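Local coordinates for protein iron Super-Oxide Dismutase (Plasmodium knowlesi, PDB 2AWP) that probably uses an iron cofactor to convert superoxide radicals into hydrogen peroxide and oxygen, protecting the cell from their toxicity, at residues 114-119 with 174-179. Sequence-based numbering, arbitrary orientation.
Sequences VLCGHF and SYVKAW
Two helices of the C-terminal alpha/beta domain of the iron/manganese superoxide dismutase fold, 104-117 and 172-179, pack here through the side chains of L115, C116 and V176. The CA atoms of L115 and V176 lie 7.1 Å apart, close enough for beta-branched V176 to bridge the gap with its two methyls. Its CG2 reaches L115 CB at 3.9 Å, near the root of the leucine. The other methyl, CG1, lies anti to the backbone N (chi1 170°) and meets the leucine branch at CD1, 4.0 Å away. The valine fork thus meets the leucine at its base and at one branch end, the two side chains lying at a slant to each other. C116 brings SG to within 4.2 Å of V176 CG2, a short, polarisable side chain that extends the apolar contact at the partly exposed side. L115 and V176 are both buried, and their hydrocarbon side chains suit a seam that no hydrogen bond crosses. L115 also packs on C157 of strand 151-158, an outer strand of the domain's three-stranded antiparallel sheet, just before D158, a probable iron ligand. Y175, one residue before V176, sends its OH to hydrogen bonds with D158 O and Y77 OH, linking helix 172-179 to the metal-site region. Polar bonds add to the apolar packing: R172 NH1, at the start of that helix, hydrogen-bonds L115 O and H118 O, gripping carbonyls where helix 104-117 ends and the chain turns toward strand 122-129.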
ATOM      1  N   VAL A 114      -3.119 -16.259  -2.712  1.00 10.64           N
ATOM      2  CA  VAL A 114      -1.979 -15.357  -2.820  1.00 10.03           C
ATOM      3  C   VAL A 114      -2.398 -13.887  -2.822  1.00 10.52           C
ATOM      4  O   VAL A 114      -1.831 -13.077  -2.070  1.00 10.93           O
ATOM      5  CB  VAL A 114      -1.097 -15.689  -4.050  1.00  9.91           C
ATOM      6  CG1 VAL A 114      -0.108 -14.506  -4.353  1.00  8.75           C
ATOM      7  CG2 VAL A 114      -0.335 -16.987  -3.776  1.00  8.51           C
ATOM      8  N   LEU A 115      -3.348 -13.543  -3.694  1.00  9.93           N
ATOM      9  CA  LEU A 115      -3.902 -12.185  -3.788  1.00 10.63           C
ATOM     10  C   LEU A 115      -4.480 -11.685  -2.466  1.00 10.71           C
ATOM     11  O   LEU A 115      -4.225 -10.536  -2.054  1.00 12.24           O
ATOM     12  CB  LEU A 115      -4.994 -12.119  -4.895  1.00  9.64           C
ATOM     13  CG  LEU A 115      -4.448 -12.250  -6.322  1.00 11.86           C
ATOM     14  CD1 LEU A 115      -5.578 -12.506  -7.287  1.00  9.53           C
ATOM     15  CD2 LEU A 115      -3.619 -11.005  -6.766  1.00 10.87           C
ATOM     16  N   CYS A 116      -5.255 -12.536  -1.790  1.00 10.44           N
ATOM     17  CA  CYS A 116      -5.806 -12.178  -0.493  1.00 10.13           C
ATOM     18  C   CYS A 116      -4.762 -12.030   0.600  1.00  9.76           C
ATOM     19  O   CYS A 116      -4.953 -11.241   1.533  1.00  9.52           O
ATOM     20  CB  CYS A 116      -6.866 -13.189  -0.044  1.00 10.50           C
ATOM     21  SG  CYS A 116      -8.395 -13.069  -0.941  1.00 13.79           S
ATOM     22  N   GLY A 117      -3.677 -12.793   0.494  1.00  9.08           N
ATOM     23  CA  GLY A 117      -2.686 -12.845   1.552  1.00  9.14           C
ATOM     24  C   GLY A 117      -1.618 -11.764   1.461  1.00  9.50           C
ATOM     25  O   GLY A 117      -0.876 -11.573   2.405  1.00  9.80           O
ATOM     26  N   HIS A 118      -1.516 -11.038   0.352  1.00  9.19           N
ATOM     27  CA  HIS A 118      -0.382 -10.100   0.221  1.00  9.64           C
ATOM     28  C   HIS A 118      -0.470  -8.925   1.198  1.00  9.30           C
ATOM     29  O   HIS A 118      -1.477  -8.232   1.212  1.00 10.71           O
ATOM     30  CB  HIS A 118      -0.216  -9.560  -1.204  1.00  7.28           C
ATOM     31  CG  HIS A 118       1.086  -8.840  -1.397  1.00  9.25           C
ATOM     32  ND1 HIS A 118       2.261  -9.499  -1.672  1.00  7.61           N
ATOM     33  CD2 HIS A 118       1.406  -7.523  -1.309  1.00  8.64           C
ATOM     34  CE1 HIS A 118       3.251  -8.626  -1.756  1.00 10.06           C
ATOM     35  NE2 HIS A 118       2.757  -7.419  -1.538  1.00 12.02           N
ATOM     36  N   PHE A 119       0.572  -8.722   2.008  1.00 10.03           N
ATOM     37  CA  PHE A 119       0.632  -7.623   2.965  1.00  8.79           C
ATOM     38  C   PHE A 119       1.189  -6.341   2.311  1.00  9.21           C
ATOM     39  O   PHE A 119       2.272  -6.352   1.717  1.00  8.63           O
ATOM     40  CB  PHE A 119       1.519  -7.994   4.166  1.00  8.93           C
ATOM     41  CG  PHE A 119       1.540  -6.930   5.231  1.00  8.31           C
ATOM     42  CD1 PHE A 119       0.446  -6.761   6.072  1.00  8.50           C
ATOM     43  CD2 PHE A 119       2.641  -6.089   5.377  1.00  7.89           C
ATOM     44  CE1 PHE A 119       0.436  -5.756   7.047  1.00  7.08           C
ATOM     45  CE2 PHE A 119       2.635  -5.077   6.358  1.00  8.52           C
ATOM     46  CZ  PHE A 119       1.536  -4.933   7.202  1.00  5.89           C
ATOM     47  N   SER A 174     -13.575  -9.986  -1.531  1.00 11.83           N
ATOM     48  CA  SER A 174     -14.709  -9.757  -2.424  1.00 11.41           C
ATOM     49  C   SER A 174     -14.271  -9.154  -3.733  1.00 10.68           C
ATOM     50  O   SER A 174     -14.808  -9.496  -4.775  1.00 10.23           O
ATOM     51  CB  SER A 174     -15.798  -8.905  -1.783  1.00 10.98           C
ATOM     52  OG  SER A 174     -16.437  -9.703  -0.808  1.00 13.46           O
ATOM     53  N   TYR A 175     -13.281  -8.270  -3.685  1.00 10.88           N
ATOM     54  CA  TYR A 175     -12.697  -7.749  -4.914  1.00 10.81           C
ATOM     55  C   TYR A 175     -12.062  -8.856  -5.759  1.00 10.55           C
ATOM     56  O   TYR A 175     -12.208  -8.860  -6.970  1.00  8.51           O
ATOM     57  CB  TYR A 175     -11.651  -6.696  -4.591  1.00 10.43           C
ATOM     58  CG  TYR A 175     -10.604  -6.422  -5.676  1.00 10.75           C
ATOM     59  CD1 TYR A 175     -10.936  -5.720  -6.847  1.00  9.79           C
ATOM     60  CD2 TYR A 175      -9.268  -6.803  -5.481  1.00 10.00           C
ATOM     61  CE1 TYR A 175      -9.951  -5.448  -7.822  1.00 11.58           C
ATOM     62  CE2 TYR A 175      -8.296  -6.549  -6.436  1.00  9.06           C
ATOM     63  CZ  TYR A 175      -8.639  -5.861  -7.604  1.00 10.68           C
ATOM     64  OH  TYR A 175      -7.656  -5.582  -8.523  1.00  9.67           O
ATOM     65  N   VAL A 176     -11.303  -9.736  -5.102  1.00 10.70           N
ATOM     66  CA  VAL A 176     -10.611 -10.858  -5.783  1.00 12.01           C
ATOM     67  C   VAL A 176     -11.649 -11.787  -6.432  1.00 12.53           C
ATOM     68  O   VAL A 176     -11.507 -12.174  -7.597  1.00 13.40           O
ATOM     69  CB  VAL A 176      -9.653 -11.601  -4.805  1.00 11.66           C
ATOM     70  CG1 VAL A 176      -9.101 -12.937  -5.401  1.00 11.50           C
ATOM     71  CG2 VAL A 176      -8.533 -10.666  -4.409  1.00  9.72           C
ATOM     72  N   LYS A 177     -12.721 -12.080  -5.706  1.00 13.69           N
ATOM     73  CA  LYS A 177     -13.790 -12.929  -6.221  1.00 14.00           C
ATOM     74  C   LYS A 177     -14.466 -12.309  -7.459  1.00 13.64           C
ATOM     75  O   LYS A 177     -14.704 -12.996  -8.454  1.00 13.25           O
ATOM     76  CB  LYS A 177     -14.810 -13.196  -5.098  1.00 15.22           C
ATOM     77  CG  LYS A 177     -15.730 -14.380  -5.339  1.00 19.24           C
ATOM     78  CD  LYS A 177     -16.265 -14.941  -3.999  1.00 25.88           C
ATOM     79  CE  LYS A 177     -15.393 -16.066  -3.466  1.00 28.23           C
ATOM     80  NZ  LYS A 177     -15.631 -17.417  -4.119  1.00 31.50           N
ATOM     81  N   ALA A 178     -14.765 -11.013  -7.397  1.00 12.63           N
ATOM     82  CA  ALA A 178     -15.380 -10.295  -8.507  1.00 12.62           C
ATOM     83  C   ALA A 178     -14.477 -10.228  -9.770  1.00 12.58           C
ATOM     84  O   ALA A 178     -14.954 -10.216 -10.925  1.00 11.86           O
ATOM     85  CB  ALA A 178     -15.790  -8.888  -8.042  1.00 12.80           C
ATOM     86  N   TRP A 179     -13.173 -10.181  -9.522  1.00 12.45           N
ATOM     87  CA  TRP A 179     -12.150 -10.065 -10.560  1.00 11.51           C
ATOM     88  C   TRP A 179     -12.158 -11.275 -11.515  1.00 11.76           C
ATOM     89  O   TRP A 179     -11.875 -11.116 -12.708  1.00 10.50           O
ATOM     90  CB  TRP A 179     -10.786  -9.907  -9.899  1.00 11.50           C
ATOM     91  CG  TRP A 179      -9.657  -9.764 -10.888  1.00 12.25           C
ATOM     92  CD1 TRP A 179      -9.236  -8.606 -11.495  1.00 13.19           C
ATOM     93  CD2 TRP A 179      -8.806 -10.809 -11.373  1.00 13.44           C
ATOM     94  NE1 TRP A 179      -8.171  -8.869 -12.329  1.00 12.52           N
ATOM     95  CE2 TRP A 179      -7.883 -10.213 -12.268  1.00 13.44           C
ATOM     96  CE3 TRP A 179      -8.730 -12.196 -11.137  1.00 12.81           C
ATOM     97  CZ2 TRP A 179      -6.893 -10.951 -12.929  1.00 13.04           C
ATOM     98  CZ3 TRP A 179      -7.741 -12.922 -11.793  1.00 12.65           C
ATOM     99  CH2 TRP A 179      -6.846 -12.297 -12.695  1.00 11.54           C
TER